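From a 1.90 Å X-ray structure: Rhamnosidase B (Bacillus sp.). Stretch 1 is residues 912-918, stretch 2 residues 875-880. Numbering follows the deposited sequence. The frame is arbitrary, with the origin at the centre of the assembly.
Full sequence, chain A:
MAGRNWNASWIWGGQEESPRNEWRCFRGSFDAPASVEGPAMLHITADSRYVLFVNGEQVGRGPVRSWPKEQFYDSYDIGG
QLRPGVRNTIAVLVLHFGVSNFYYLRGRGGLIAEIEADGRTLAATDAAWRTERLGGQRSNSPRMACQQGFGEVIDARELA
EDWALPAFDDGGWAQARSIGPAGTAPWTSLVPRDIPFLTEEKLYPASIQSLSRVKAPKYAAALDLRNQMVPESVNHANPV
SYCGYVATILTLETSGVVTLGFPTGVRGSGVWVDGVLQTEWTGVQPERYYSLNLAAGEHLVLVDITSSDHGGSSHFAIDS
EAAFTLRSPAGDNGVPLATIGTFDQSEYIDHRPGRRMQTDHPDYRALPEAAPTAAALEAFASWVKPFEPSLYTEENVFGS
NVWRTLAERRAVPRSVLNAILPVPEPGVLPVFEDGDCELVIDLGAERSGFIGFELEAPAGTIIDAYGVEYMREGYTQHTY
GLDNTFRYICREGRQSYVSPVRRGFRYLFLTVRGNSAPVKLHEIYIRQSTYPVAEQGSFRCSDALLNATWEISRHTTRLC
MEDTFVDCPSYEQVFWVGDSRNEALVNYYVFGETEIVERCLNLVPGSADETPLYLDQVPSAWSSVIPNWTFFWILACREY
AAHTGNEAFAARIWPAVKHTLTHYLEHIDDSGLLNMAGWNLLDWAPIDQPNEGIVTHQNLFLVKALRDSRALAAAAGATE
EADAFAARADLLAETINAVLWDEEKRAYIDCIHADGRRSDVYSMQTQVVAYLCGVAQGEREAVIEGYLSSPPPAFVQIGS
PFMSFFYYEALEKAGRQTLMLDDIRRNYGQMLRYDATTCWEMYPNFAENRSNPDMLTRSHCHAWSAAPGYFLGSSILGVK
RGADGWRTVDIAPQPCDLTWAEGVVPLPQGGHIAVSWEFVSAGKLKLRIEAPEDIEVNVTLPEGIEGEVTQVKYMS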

# COMPACT_ATOMS: atom_id res chain seq x y z
N HIS A 912 10.19 -19.34 23.24
CA HIS A 912 10.98 -18.16 22.90
C HIS A 912 12.37 -18.18 23.52
O HIS A 912 12.70 -19.06 24.31
CB HIS A 912 10.25 -16.90 23.36
CG HIS A 912 10.08 -16.81 24.85
ND1 HIS A 912 11.06 -17.21 25.73
CD2 HIS A 912 9.06 -16.35 25.60
CE1 HIS A 912 10.64 -17.00 26.97
NE2 HIS A 912 9.43 -16.47 26.92
N ILE A 913 13.16 -17.20 23.13
CA ILE A 913 14.51 -17.02 23.65
C ILE A 913 14.46 -15.68 24.39
O ILE A 913 14.20 -14.65 23.78
CB ILE A 913 15.56 -16.89 22.52
CG1 ILE A 913 15.50 -18.10 21.58
CG2 ILE A 913 16.95 -16.76 23.13
CD1 ILE A 913 15.93 -19.40 22.22
N ALA A 914 14.65 -15.70 25.71
CA ALA A 914 14.63 -14.47 26.48
C ALA A 914 16.05 -14.19 26.96
O ALA A 914 16.72 -15.08 27.50
CB ALA A 914 13.68 -14.59 27.67
N VAL A 915 16.51 -12.96 26.76
CA VAL A 915 17.86 -12.58 27.17
C VAL A 915 17.88 -11.23 27.87
O VAL A 915 17.20 -10.30 27.47
CB VAL A 915 18.81 -12.49 25.95
CG1 VAL A 915 20.15 -11.89 26.36
CG2 VAL A 915 19.01 -13.88 25.34
N SER A 916 18.65 -11.14 28.95
CA SER A 916 18.79 -9.88 29.65
C SER A 916 20.22 -9.77 30.14
O SER A 916 20.83 -10.78 30.53
CB SER A 916 17.83 -9.80 30.84
OG SER A 916 18.23 -10.69 31.88
N TRP A 917 20.78 -8.57 30.10
CA TRP A 917 22.13 -8.36 30.59
C TRP A 917 22.32 -6.93 31.06
O TRP A 917 21.58 -6.03 30.67
CB TRP A 917 23.20 -8.72 29.54
CG TRP A 917 23.01 -8.17 28.14
CD1 TRP A 917 22.64 -8.87 27.03
CD2 TRP A 917 23.27 -6.83 27.70
NE1 TRP A 917 22.66 -8.06 25.92
CE2 TRP A 917 23.04 -6.80 26.30
CE3 TRP A 917 23.66 -5.65 28.34
CZ2 TRP A 917 23.19 -5.63 25.54
CZ3 TRP A 917 23.82 -4.48 27.59
CH2 TRP A 917 23.58 -4.49 26.20
N GLU A 918 23.29 -6.74 31.94
CA GLU A 918 23.61 -5.42 32.45
C GLU A 918 25.00 -5.45 33.05
O GLU A 918 25.45 -6.49 33.54
CB GLU A 918 22.59 -5.01 33.52
CG GLU A 918 22.76 -5.68 34.86
CD GLU A 918 21.70 -5.25 35.85
OE1 GLU A 918 20.54 -5.69 35.70
OE2 GLU A 918 22.01 -4.46 36.76
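Stretch 2, residues 875-880: SILGVK

Residues 912-918 form an extended strand, so its side chains alternate: I913, V915 and W917 point toward stretch 2, whereas A914 and S916 point away from it. Stretch 2 changes conformation along its length. It enters in helical conformation at S875 and I876, leaves helical geometry by G878, and continues as a strand from V879 into K880. Between I876 and V879 its path runs at 145° to that of the strand from I913 to W917, so the two segments are oblique but travel in broadly opposite senses. Accordingly, I876 and L877 lie near W917, while V879 lies near V915 and I913. The closest approach of the backbones by CA atoms is V915 to L877, at 7.3 Å; this spacing leaves room for side chains between them.

One hydrogen bond joins the stretches. The indole NE1 of W917 donates to the carbonyl O of L877 over 3.0 Å, with an N-H...O angle of 156°. Tryptophan suits this place because it couples a large apolar surface to a single polar N-H, and the carbonyl O of L877, just before G878, accepts its hydrogen bond. The carbonyl O of L877 sits at the edge of the indole, near its plane, where the N-H points. The carbonyl O of I876 also approaches that edge, 3.7 Å from CZ2 of W917, as a simple contact.

The remaining contacts are apolar. L877 has its CA-to-CB bond directed sideways, but the t, p rotamer brings the end of its side chain nearer to the strand. Its CD1 lies 4.0 Å from CG1 of V915 and 4.3 Å from CD1 of W917, so one leucine methyl packs against both residues; the same CD1 is 3.7 Å from the carbonyl O of V915. The CA-to-CB bond of V879 points toward the strand, and its side chain meets two residues: its CG2 is 3.7 Å from CG2 of V915, and its CG1 is 4.1 Å from CG2 of I913. V915 thus touches both L877 and V879. Beta-branched valine and isoleucine are well suited to such extended segments, where they present compact apolar surfaces. All these side chains are buried, in keeping with their hydrophobic character.

The turn itself depends on G878, the first residue to leave helical geometry, with phi/psi of 106°/11°. At these angles a CB would be jammed against the carbonyl O of L877, so the backbone alone calls for glycine. That same carbonyl accepts the W917 hydrogen bond, placing the turn and the polar contact side by side.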

# COMPACT_ATOMS: atom_id res chain seq x y z
N SER A 875 21.78 -7.86 16.57
CA SER A 875 23.14 -7.34 16.69
C SER A 875 23.56 -6.87 18.08
O SER A 875 24.70 -7.06 18.48
CB SER A 875 23.35 -6.19 15.70
OG SER A 875 23.39 -6.67 14.37
N ILE A 876 22.62 -6.27 18.81
CA ILE A 876 22.90 -5.70 20.13
C ILE A 876 22.55 -6.59 21.32
O ILE A 876 23.42 -6.92 22.13
CB ILE A 876 22.16 -4.34 20.28
CG1 ILE A 876 22.41 -3.48 19.03
CG2 ILE A 876 22.62 -3.61 21.53
CD1 ILE A 876 23.87 -3.21 18.74
N LEU A 877 21.28 -6.96 21.45
CA LEU A 877 20.88 -7.83 22.55
C LEU A 877 21.74 -9.09 22.44
O LEU A 877 22.15 -9.66 23.45
CB LEU A 877 19.40 -8.20 22.43
CG LEU A 877 18.88 -9.09 23.56
CD1 LEU A 877 18.96 -8.37 24.91
CD2 LEU A 877 17.44 -9.47 23.24
N GLY A 878 21.98 -9.53 21.21
CA GLY A 878 22.83 -10.68 20.96
C GLY A 878 22.19 -11.99 20.54
O GLY A 878 22.88 -13.01 20.51
N VAL A 879 20.91 -11.99 20.18
CA VAL A 879 20.24 -13.23 19.79
C VAL A 879 20.28 -13.51 18.29
O VAL A 879 19.71 -12.75 17.51
CB VAL A 879 18.76 -13.24 20.24
CG1 VAL A 879 18.11 -14.57 19.86
CG2 VAL A 879 18.67 -13.02 21.74
N LYS A 880 20.92 -14.61 17.91
CA LYS A 880 21.01 -15.01 16.51
C LYS A 880 20.70 -16.49 16.32
O LYS A 880 21.04 -17.32 17.16
CB LYS A 880 22.40 -14.73 15.95
CG LYS A 880 22.71 -13.26 15.70
CD LYS A 880 24.06 -13.11 15.02
CE LYS A 880 24.37 -11.66 14.70
NZ LYS A 880 25.68 -11.54 14.01